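Local coordinates for negative regulator of ofd1 (Schizosaccharomyces pombe, PDB 3QTM), which is required for correct translation termination, directly inhibits Ofd1, and stabilises the N-terminal transcription factor domain of Sre1, which activates hypoxic gene expression, at residues A[20-25]-A[46-51]; A[37-42]-A[84-89]; A[79-84]-A[99-104]; A[95-100]-A[132-137]. All coordinates share one frame; numbering follows the deposited sequence.

Contact 1: residues A[20-25]-A[46-51]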
# COMPACT_ATOMS: atom_id res chain seq x y z
N SER A 20 -11.42 -14.36 -18.26
CA SER A 20 -10.84 -13.12 -18.72
C SER A 20 -11.90 -12.00 -18.75
O SER A 20 -11.60 -10.85 -18.43
CB SER A 20 -10.23 -13.33 -20.11
OG SER A 20 -9.72 -12.12 -20.60
N GLN A 21 -13.13 -12.34 -19.12
CA GLN A 21 -14.18 -11.32 -19.12
C GLN A 21 -14.56 -10.94 -17.69
O GLN A 21 -14.89 -9.79 -17.40
CB GLN A 21 -15.40 -11.79 -19.92
CG GLN A 21 -15.14 -11.90 -21.44
CD GLN A 21 -14.46 -10.65 -22.03
OE1 GLN A 21 -14.84 -9.51 -21.73
NE2 GLN A 21 -13.45 -10.87 -22.86
N LEU A 22 -14.46 -11.91 -16.79
CA LEU A 22 -14.73 -11.67 -15.38
C LEU A 22 -13.77 -10.62 -14.83
O LEU A 22 -14.19 -9.66 -14.17
CB LEU A 22 -14.64 -12.99 -14.61
CG LEU A 22 -15.12 -13.06 -13.17
CD1 LEU A 22 -16.64 -12.81 -13.10
CD2 LEU A 22 -14.74 -14.42 -12.58
N TRP A 23 -12.48 -10.78 -15.14
CA TRP A 23 -11.48 -9.80 -14.74
C TRP A 23 -11.75 -8.44 -15.36
O TRP A 23 -11.52 -7.40 -14.73
CB TRP A 23 -10.06 -10.28 -15.08
CG TRP A 23 -9.46 -11.07 -13.97
CD1 TRP A 23 -9.37 -12.43 -13.89
CD2 TRP A 23 -8.92 -10.55 -12.75
NE1 TRP A 23 -8.78 -12.79 -12.69
CE2 TRP A 23 -8.49 -11.65 -11.98
CE3 TRP A 23 -8.73 -9.25 -12.24
CZ2 TRP A 23 -7.90 -11.51 -10.72
CZ3 TRP A 23 -8.13 -9.11 -10.99
CH2 TRP A 23 -7.73 -10.23 -10.25
N GLY A 24 -12.24 -8.45 -16.60
CA GLY A 24 -12.54 -7.23 -17.32
C GLY A 24 -13.58 -6.38 -16.61
O GLY A 24 -13.42 -5.17 -16.52
N LEU A 25 -14.63 -7.02 -16.12
CA LEU A 25 -15.67 -6.36 -15.33
C LEU A 25 -15.10 -5.73 -14.06
O LEU A 25 -15.41 -4.58 -13.74
CB LEU A 25 -16.78 -7.34 -14.95
CG LEU A 25 -17.69 -7.78 -16.10
CD1 LEU A 25 -18.62 -8.92 -15.66
CD2 LEU A 25 -18.51 -6.58 -16.64
N PHE A 46 -20.91 -5.82 -8.28
CA PHE A 46 -21.99 -6.78 -8.11
C PHE A 46 -22.18 -7.63 -9.38
O PHE A 46 -22.53 -8.80 -9.30
CB PHE A 46 -23.29 -6.06 -7.75
CG PHE A 46 -23.45 -5.76 -6.28
CD1 PHE A 46 -23.21 -6.74 -5.33
CD2 PHE A 46 -23.86 -4.51 -5.86
CE1 PHE A 46 -23.36 -6.47 -3.97
CE2 PHE A 46 -24.03 -4.22 -4.50
CZ PHE A 46 -23.77 -5.21 -3.55
N GLY A 47 -21.97 -7.02 -10.55
CA GLY A 47 -22.08 -7.72 -11.82
C GLY A 47 -21.00 -8.80 -11.89
O GLY A 47 -21.27 -9.92 -12.31
N THR A 48 -19.80 -8.46 -11.44
CA THR A 48 -18.70 -9.43 -11.37
C THR A 48 -19.08 -10.63 -10.53
O THR A 48 -18.85 -11.79 -10.92
CB THR A 48 -17.45 -8.78 -10.76
OG1 THR A 48 -17.16 -7.58 -11.46
CG2 THR A 48 -16.23 -9.74 -10.84
N ILE A 49 -19.67 -10.36 -9.38
CA ILE A 49 -20.07 -11.42 -8.47
C ILE A 49 -21.12 -12.33 -9.13
O ILE A 49 -21.00 -13.56 -9.09
CB ILE A 49 -20.59 -10.83 -7.13
CG1 ILE A 49 -19.41 -10.26 -6.35
CG2 ILE A 49 -21.38 -11.89 -6.33
CD1 ILE A 49 -19.77 -9.24 -5.24
N HIS A 50 -22.12 -11.73 -9.75
CA HIS A 50 -23.14 -12.50 -10.47
C HIS A 50 -22.54 -13.35 -11.59
O HIS A 50 -22.91 -14.51 -11.77
CB HIS A 50 -24.21 -11.58 -11.06
CG HIS A 50 -25.03 -10.87 -10.02
ND1 HIS A 50 -25.38 -9.54 -10.14
CD2 HIS A 50 -25.55 -11.29 -8.85
CE1 HIS A 50 -26.10 -9.18 -9.09
NE2 HIS A 50 -26.21 -10.23 -8.29
N GLU A 51 -21.62 -12.76 -12.35
CA GLU A 51 -21.03 -13.51 -13.45
C GLU A 51 -20.22 -14.68 -12.89
O GLU A 51 -20.24 -15.77 -13.44
CB GLU A 51 -20.18 -12.60 -14.33
CG GLU A 51 -19.55 -13.31 -15.52
CD GLU A 51 -20.57 -14.02 -16.42
OE1 GLU A 51 -21.74 -13.57 -16.51
OE2 GLU A 51 -20.18 -15.03 -17.05

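Contact 2: residues A[37-42]-A[84-89]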
# COMPACT_ATOMS: atom_id res chain seq x y z
N ASP A 37 -16.83 7.75 -9.98
CA ASP A 37 -18.18 7.26 -10.28
C ASP A 37 -18.41 6.00 -9.47
O ASP A 37 -18.26 4.89 -9.97
CB ASP A 37 -18.35 6.97 -11.77
CG ASP A 37 -19.80 6.75 -12.15
OD1 ASP A 37 -20.10 6.80 -13.37
OD2 ASP A 37 -20.65 6.55 -11.24
N ILE A 38 -18.78 6.18 -8.20
CA ILE A 38 -18.85 5.09 -7.25
C ILE A 38 -20.06 4.20 -7.49
O ILE A 38 -19.99 2.99 -7.29
CB ILE A 38 -18.89 5.63 -5.81
CG1 ILE A 38 -17.56 6.31 -5.48
CG2 ILE A 38 -19.17 4.53 -4.83
CD1 ILE A 38 -17.43 6.71 -4.03
N ASP A 39 -21.17 4.79 -7.91
CA ASP A 39 -22.35 3.97 -8.16
C ASP A 39 -22.15 3.05 -9.35
O ASP A 39 -22.60 1.91 -9.33
CB ASP A 39 -23.61 4.82 -8.31
CG ASP A 39 -24.43 4.85 -7.04
OD1 ASP A 39 -24.62 5.96 -6.49
OD2 ASP A 39 -24.85 3.76 -6.57
N ALA A 40 -21.49 3.55 -10.39
CA ALA A 40 -21.13 2.71 -11.53
C ALA A 40 -20.20 1.59 -11.08
O ALA A 40 -20.39 0.44 -11.47
CB ALA A 40 -20.47 3.53 -12.61
N SER A 41 -19.20 1.93 -10.27
CA SER A 41 -18.25 0.93 -9.78
C SER A 41 -18.99 -0.17 -9.05
O SER A 41 -18.73 -1.36 -9.27
CB SER A 41 -17.19 1.58 -8.87
OG SER A 41 -16.14 0.66 -8.56
N VAL A 42 -19.95 0.22 -8.21
CA VAL A 42 -20.71 -0.72 -7.42
C VAL A 42 -21.51 -1.67 -8.31
O VAL A 42 -21.53 -2.87 -8.08
CB VAL A 42 -21.64 0.01 -6.43
CG1 VAL A 42 -22.73 -0.94 -5.91
CG2 VAL A 42 -20.84 0.62 -5.28
N PHE A 84 -18.78 -0.20 0.71
CA PHE A 84 -19.96 -0.69 1.42
C PHE A 84 -20.99 0.40 1.76
O PHE A 84 -22.19 0.13 1.85
CB PHE A 84 -19.57 -1.44 2.69
CG PHE A 84 -20.70 -2.25 3.27
CD1 PHE A 84 -21.14 -3.40 2.62
CD2 PHE A 84 -21.33 -1.86 4.43
CE1 PHE A 84 -22.18 -4.15 3.14
CE2 PHE A 84 -22.38 -2.62 4.96
CZ PHE A 84 -22.80 -3.76 4.31
N GLU A 85 -20.52 1.62 1.96
CA GLU A 85 -21.38 2.71 2.36
C GLU A 85 -22.47 2.95 1.31
O GLU A 85 -23.61 3.25 1.64
CB GLU A 85 -20.56 3.97 2.60
CG GLU A 85 -21.38 5.22 2.85
CD GLU A 85 -20.54 6.49 2.80
OE1 GLU A 85 -19.79 6.69 1.80
OE2 GLU A 85 -20.62 7.29 3.76
N ILE A 86 -22.10 2.80 0.04
CA ILE A 86 -23.04 2.92 -1.07
C ILE A 86 -23.66 1.57 -1.42
O ILE A 86 -24.87 1.48 -1.67
CB ILE A 86 -22.37 3.51 -2.32
CG1 ILE A 86 -21.87 4.92 -2.04
CG2 ILE A 86 -23.34 3.53 -3.51
CD1 ILE A 86 -22.96 5.82 -1.49
N ALA A 87 -22.83 0.52 -1.41
CA ALA A 87 -23.25 -0.81 -1.86
C ALA A 87 -24.32 -1.40 -0.96
O ALA A 87 -25.18 -2.17 -1.41
CB ALA A 87 -22.04 -1.76 -1.94
N GLN A 88 -24.26 -1.06 0.32
CA GLN A 88 -25.22 -1.60 1.28
C GLN A 88 -26.66 -1.23 0.92
O GLN A 88 -27.59 -1.95 1.28
CB GLN A 88 -24.89 -1.13 2.71
CG GLN A 88 -25.11 0.36 2.96
CD GLN A 88 -24.71 0.78 4.35
OE1 GLN A 88 -24.94 0.05 5.32
NE2 GLN A 88 -24.11 1.96 4.47
N LYS A 89 -26.83 -0.13 0.19
CA LYS A 89 -28.17 0.29 -0.22
C LYS A 89 -28.87 -0.75 -1.09
O LYS A 89 -30.10 -0.74 -1.20
CB LYS A 89 -28.14 1.65 -0.94
CG LYS A 89 -27.48 2.76 -0.12
CD LYS A 89 -27.73 4.15 -0.70
CE LYS A 89 -27.22 4.26 -2.13
NZ LYS A 89 -27.35 5.64 -2.69

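Contact 3: residues A[79-84]-A[99-104]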
# COMPACT_ATOMS: atom_id res chain seq x y z
N ALA A 79 -14.23 -5.50 -2.83
CA ALA A 79 -14.55 -4.18 -3.33
C ALA A 79 -15.90 -3.76 -2.78
O ALA A 79 -16.14 -2.57 -2.57
CB ALA A 79 -14.53 -4.14 -4.87
N VAL A 80 -16.78 -4.73 -2.54
CA VAL A 80 -18.08 -4.44 -1.96
C VAL A 80 -17.83 -3.88 -0.57
O VAL A 80 -18.45 -2.88 -0.18
CB VAL A 80 -19.01 -5.69 -1.88
CG1 VAL A 80 -20.28 -5.38 -1.05
CG2 VAL A 80 -19.40 -6.15 -3.28
N SER A 81 -16.89 -4.49 0.16
CA SER A 81 -16.53 -3.98 1.48
C SER A 81 -15.95 -2.56 1.41
O SER A 81 -16.28 -1.73 2.23
CB SER A 81 -15.58 -4.94 2.23
OG SER A 81 -14.26 -4.91 1.70
N GLU A 82 -15.11 -2.29 0.42
CA GLU A 82 -14.50 -0.97 0.28
C GLU A 82 -15.55 0.11 0.02
O GLU A 82 -15.45 1.23 0.49
CB GLU A 82 -13.49 -0.98 -0.87
CG GLU A 82 -12.83 0.38 -1.14
CD GLU A 82 -11.86 0.34 -2.31
OE1 GLU A 82 -11.80 -0.70 -3.00
OE2 GLU A 82 -11.15 1.34 -2.55
N LEU A 83 -16.57 -0.24 -0.75
CA LEU A 83 -17.57 0.71 -1.17
C LEU A 83 -18.87 0.45 -0.45
O LEU A 83 -19.94 0.82 -0.94
CB LEU A 83 -17.78 0.55 -2.67
CG LEU A 83 -16.48 0.65 -3.46
CD1 LEU A 83 -16.68 0.41 -4.95
CD2 LEU A 83 -15.84 2.01 -3.20
N PHE A 84 -18.78 -0.20 0.71
CA PHE A 84 -19.96 -0.69 1.42
C PHE A 84 -20.99 0.40 1.76
O PHE A 84 -22.19 0.13 1.85
CB PHE A 84 -19.57 -1.44 2.69
CG PHE A 84 -20.70 -2.25 3.27
CD1 PHE A 84 -21.14 -3.40 2.62
CD2 PHE A 84 -21.33 -1.86 4.43
CE1 PHE A 84 -22.18 -4.15 3.14
CE2 PHE A 84 -22.38 -2.62 4.96
CZ PHE A 84 -22.80 -3.76 4.31
N SER A 99 -18.34 -8.67 6.88
CA SER A 99 -18.72 -9.95 6.33
C SER A 99 -18.25 -10.10 4.87
O SER A 99 -17.89 -11.20 4.44
CB SER A 99 -20.22 -10.17 6.45
OG SER A 99 -20.53 -11.54 6.28
N TYR A 100 -18.20 -8.99 4.14
CA TYR A 100 -17.66 -9.01 2.78
C TYR A 100 -16.13 -9.21 2.74
O TYR A 100 -15.61 -9.84 1.83
CB TYR A 100 -18.12 -7.77 2.00
CG TYR A 100 -19.47 -8.01 1.34
CD1 TYR A 100 -20.66 -7.66 1.97
CD2 TYR A 100 -19.55 -8.66 0.10
CE1 TYR A 100 -21.89 -7.92 1.38
CE2 TYR A 100 -20.77 -8.93 -0.50
CZ TYR A 100 -21.94 -8.55 0.15
OH TYR A 100 -23.14 -8.81 -0.45
N ILE A 101 -15.42 -8.68 3.74
CA ILE A 101 -13.99 -8.95 3.88
C ILE A 101 -13.80 -10.44 4.18
O ILE A 101 -12.98 -11.09 3.54
CB ILE A 101 -13.35 -8.11 5.01
CG1 ILE A 101 -13.46 -6.61 4.70
CG2 ILE A 101 -11.89 -8.55 5.27
CD1 ILE A 101 -13.01 -5.72 5.88
N ASP A 102 -14.57 -10.98 5.13
CA ASP A 102 -14.52 -12.42 5.44
C ASP A 102 -14.78 -13.28 4.20
O ASP A 102 -14.10 -14.27 3.96
CB ASP A 102 -15.54 -12.80 6.51
CG ASP A 102 -15.26 -12.14 7.87
OD1 ASP A 102 -14.11 -11.71 8.10
OD2 ASP A 102 -16.20 -12.08 8.70
N ALA A 103 -15.81 -12.91 3.43
CA ALA A 103 -16.12 -13.66 2.21
C ALA A 103 -14.97 -13.59 1.20
O ALA A 103 -14.60 -14.60 0.60
CB ALA A 103 -17.41 -13.16 1.60
N ALA A 104 -14.39 -12.40 1.03
CA ALA A 104 -13.23 -12.23 0.15
C ALA A 104 -12.09 -13.17 0.53
O ALA A 104 -11.45 -13.78 -0.34
CB ALA A 104 -12.73 -10.78 0.18

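Contact 4: residues A[95-100]-A[132-137]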
# COMPACT_ATOMS: atom_id res chain seq x y z
N ASN A 95 -26.51 -7.36 6.30
CA ASN A 95 -25.15 -7.40 5.77
C ASN A 95 -24.18 -6.40 6.40
O ASN A 95 -24.60 -5.36 6.91
CB ASN A 95 -25.18 -7.24 4.26
CG ASN A 95 -25.85 -8.41 3.57
OD1 ASN A 95 -25.26 -9.48 3.43
ND2 ASN A 95 -27.10 -8.22 3.15
N THR A 96 -22.89 -6.72 6.37
CA THR A 96 -21.87 -5.82 6.91
C THR A 96 -20.62 -5.75 6.03
O THR A 96 -20.31 -6.70 5.29
CB THR A 96 -21.41 -6.26 8.31
OG1 THR A 96 -20.81 -7.56 8.23
CG2 THR A 96 -22.58 -6.30 9.30
N GLU A 97 -19.90 -4.63 6.13
CA GLU A 97 -18.60 -4.51 5.48
C GLU A 97 -17.70 -5.70 5.86
O GLU A 97 -17.10 -6.35 4.99
CB GLU A 97 -17.92 -3.18 5.86
CG GLU A 97 -16.51 -3.05 5.30
CD GLU A 97 -15.70 -1.91 5.92
OE1 GLU A 97 -16.19 -1.26 6.87
OE2 GLU A 97 -14.57 -1.67 5.44
N GLU A 98 -17.61 -5.97 7.16
CA GLU A 98 -16.72 -7.02 7.64
C GLU A 98 -17.06 -8.40 7.06
O GLU A 98 -16.18 -9.21 6.78
CB GLU A 98 -16.69 -7.10 9.17
CG GLU A 98 -15.61 -8.08 9.67
CD GLU A 98 -15.45 -8.06 11.19
OE1 GLU A 98 -16.34 -7.53 11.89
OE2 GLU A 98 -14.42 -8.57 11.69
N SER A 99 -18.34 -8.67 6.88
CA SER A 99 -18.72 -9.95 6.33
C SER A 99 -18.25 -10.10 4.87
O SER A 99 -17.89 -11.20 4.44
CB SER A 99 -20.22 -10.17 6.45
OG SER A 99 -20.53 -11.54 6.28
N TYR A 100 -18.20 -8.99 4.14
CA TYR A 100 -17.66 -9.01 2.78
C TYR A 100 -16.13 -9.21 2.74
O TYR A 100 -15.61 -9.84 1.83
CB TYR A 100 -18.12 -7.77 2.00
CG TYR A 100 -19.47 -8.01 1.34
CD1 TYR A 100 -20.66 -7.66 1.97
CD2 TYR A 100 -19.55 -8.66 0.10
CE1 TYR A 100 -21.89 -7.92 1.38
CE2 TYR A 100 -20.77 -8.93 -0.50
CZ TYR A 100 -21.94 -8.55 0.15
OH TYR A 100 -23.14 -8.81 -0.45
N LYS A 132 -8.91 -6.99 6.72
CA LYS A 132 -9.36 -7.59 7.96
C LYS A 132 -8.65 -6.94 9.17
O LYS A 132 -9.29 -6.60 10.17
CB LYS A 132 -9.12 -9.10 7.93
CG LYS A 132 -9.58 -9.85 9.19
CD LYS A 132 -11.10 -9.86 9.33
CE LYS A 132 -11.56 -10.80 10.45
NZ LYS A 132 -13.02 -10.67 10.76
N VAL A 133 -7.33 -6.76 9.06
CA VAL A 133 -6.54 -6.14 10.13
C VAL A 133 -7.09 -4.76 10.50
O VAL A 133 -7.28 -4.43 11.67
CB VAL A 133 -5.07 -6.00 9.72
CG1 VAL A 133 -4.36 -4.99 10.61
CG2 VAL A 133 -4.35 -7.36 9.71
N ARG A 134 -7.35 -3.96 9.47
CA ARG A 134 -7.89 -2.62 9.68
C ARG A 134 -9.22 -2.65 10.42
O ARG A 134 -9.44 -1.88 11.36
CB ARG A 134 -8.04 -1.88 8.36
CG ARG A 134 -8.65 -0.48 8.51
CD ARG A 134 -8.84 0.19 7.16
NE ARG A 134 -9.71 -0.61 6.31
CZ ARG A 134 -11.04 -0.64 6.40
NH1 ARG A 134 -11.66 0.10 7.31
NH2 ARG A 134 -11.75 -1.40 5.58
N VAL A 135 -10.11 -3.55 10.02
CA VAL A 135 -11.41 -3.62 10.69
C VAL A 135 -11.27 -4.14 12.14
O VAL A 135 -11.97 -3.67 13.04
CB VAL A 135 -12.44 -4.44 9.88
CG1 VAL A 135 -13.62 -4.79 10.74
CG2 VAL A 135 -12.89 -3.65 8.64
N LEU A 136 -10.35 -5.08 12.36
CA LEU A 136 -10.11 -5.59 13.71
C LEU A 136 -9.61 -4.48 14.65
O LEU A 136 -10.04 -4.41 15.79
CB LEU A 136 -9.16 -6.80 13.71
CG LEU A 136 -9.77 -8.15 13.28
CD1 LEU A 136 -8.72 -9.27 13.14
CD2 LEU A 136 -10.89 -8.59 14.22
N VAL A 137 -8.72 -3.62 14.16
CA VAL A 137 -8.25 -2.48 14.93
C VAL A 137 -9.41 -1.57 15.32
O VAL A 137 -9.52 -1.15 16.47
CB VAL A 137 -7.18 -1.67 14.18
CG1 VAL A 137 -6.76 -0.45 14.99
CG2 VAL A 137 -5.96 -2.54 13.87

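Contact 1: residues A[20-25]-A[46-51]
An antiparallel alpha-alpha hairpin, the basic element of a tetratricopeptide-type helical repeat fold, is held here by Leu22 and Leu25 of helix 15-34 against Thr48 and Glu51 of helix 38-58. The axes of the two short segments come within 9.2 Å, and their N-to-C directions are 162° apart. Leu22 does most of the reaching: chi1 -169° sets CG anti to the backbone N, and from there CD1 lies 3.3 Å from Thr48 O. Leu22 CD1 also lies 3.8 Å from Thr48 CG2. The same methyl is 3.8 Å from Glu51 CB, so the aliphatic root of the glutamate serves as an apolar surface. Leu25, one turn further on, comes in from beside it, its CD1 lying 4.2 Å from Glu51 CB. No hydrogen bond crosses between the segments. Thr48 OG1 instead bonds to Leu44 O within its own helix, which satisfies the hydroxyl at this apolar seam. Helix 67-82 packs along the seam, with Phe69 against Leu22 and Ala76 against Thr48. The backbones draw nearest at Leu25 and Thr48, whose CA atoms are 5.9 Å apart; there the threonine hydroxyl faces hydrocarbon, OG1 lying 3.5 Å from Leu25 CB.

Contact 2: residues A[37-42]-A[84-89]
Ile86 pushes its side chain between Ile38, Asp39 and Val42, three residues from the first turns of helix 38-58. Its two branches divide the work. CG1 meets Ile38 CG2 at 3.9 Å, the two isoleucine side chains crossing at about a right angle. CG2, anti to the backbone N of Ile86, turns to the other two: it lies 3.4 Å from Asp39 OD2 and 4.2 Å from Val42 CG2. The other methyl of Val42 rests on the next residue, CG1 being 4.1 Å from Ala87 CB. No hydrogen bond joins the segments, and the polar end of Asp39 is engaged by a residue just beyond them, its OD2 forming a salt bridge with Arg90 NH1. In the next shell, Asp37 fixes the start of helix 38-58 as its N-cap: OD2 accepts from Ala40 N at 3.2 Å, the donor standing above the carboxylate plane. On the far segment Gln88 folds back on the short helix, its NE2 donating to Glu85 O at 3.2 Å, and its CB lies over one face of the Phe84 ring, toward the rim. Leu83, just before that helix, also packs on Val42. This is plain apolar packing in an all-helical tetratricopeptide-type fold, in which the N-capped first turns of helix 38-58 rest against the short helix 84-87.

Contact 3: residues A[79-84]-A[99-104]
Ser81 OG is held within its own helix by a hydrogen bond to Leu78 O, and across the contact it lies 3.5 Å from Ile101 CG1. A chi1 of 74° sets the hydroxyl oxygen between the backbone N and the carbonyl carbon, where it can turn back to Leu78 and still border the isoleucine. The small side chain is consistent with the close approach of the helices here: the CA atoms of Ser81 and Tyr100 are 5.3 Å apart, and Ser81 CB touches Tyr100 CB at 3.8 Å. The aromatic ring of Tyr100 then lies against Val80 in a CH-pi contact. Val80 CG1 stands 3.4 Å from the ring centroid, 7° off the normal, so one methyl sits squarely over the centre of the face. Phe84 comes obliquely to the same ring, on the side where Val80 lies, its CE1 4.0 Å from Tyr100 CD1, the two side chains crossing at about a right angle. Replacing Tyr100 by an alanine would probably leave the Val80 methyl without its aromatic face and take from Phe84 CE1 its contact with the phenol ring, opening a gap between the helices though CB would still meet Ser81. Leu83 leaves the helical conformation after helix 67-82, and the short helix 84-87 starts at Phe84. Around this buried contact, helix 38-58 packs on Val80 through Val45 and Ile49, while helix 119-142 covers Ile101 with Glu131, Lys132 and Val135; helix 97-110 thus lies between helices 67-82 and 119-142.

Contact 4: residues A[95-100]-A[132-137]
Glu98 runs across to helix 119-142 over the Val135 side chain and ends at Lys132. Its CB lies 4.2 Å from Val135 CG1. With CG anti to the backbone N (chi1 -173°) and the chain extended beyond it, the glutamate keeps in touch with that same methyl, CG at 4.0 Å and CD at 3.8 Å from Val135 CG1. At the tip, OE2 receives Lys132 NZ at 2.7 Å in a salt bridge, the donor coming from the anti side, 25° out of the carboxylate plane. Arg139 NH1 is a second partner of OE2, and Asp102 OD1 a second partner of the lysine, so the charges form a network. An alanine in place of Glu98 would probably leave Lys132 with Asp102 but take from Arg139 a carboxylate mate, and uncover part of the Val135 methyl. Beside it, Glu97 OE2 takes Arg134 NH2 at 2.8 Å, a nearly straight bond (N-H...O 167°) lying in the guanidinium plane. Glu131 OE1 makes a further salt bridge with Arg134 NE. Both glutamates stand in the first turn of helix 97-110, where negative charge is likely to suit the N-terminal end of the helix dipole, and Thr96 caps that end, its OG1 accepting from Ser99 N at 3.0 Å. Helix 97-110 faces helix 67-82 with Tyr100, which packs on Leu77, while Tyr158 of helix 151-170 packs on Lys132, Val133 and Leu136 of helix 119-142.

In the fold
All four contacts lie in the N-terminal part of this all-helical chain, in a region related to tetratricopeptide-repeat proteins. Contacts 1 and 2 share helix 38-58, contacts 3 and 4 share helix 97-110, and contacts 2 and 3 share Phe84. Along the chain, contacts 1 and 2 alternate their segments, as do contacts 2 and 3, whereas contact 1 closes before contacts 3 and 4 open. Their centres are about 7 Å apart for contacts 3 and 4, about 12 Å for 2 and 3, and about 23 Å for 1 and 4. Phe46 CE1 of helix 38-58 packs near Tyr100 OH, so contact 1 also touches contacts 3 and 4. Successive helices are thereby joined into one continuous stack.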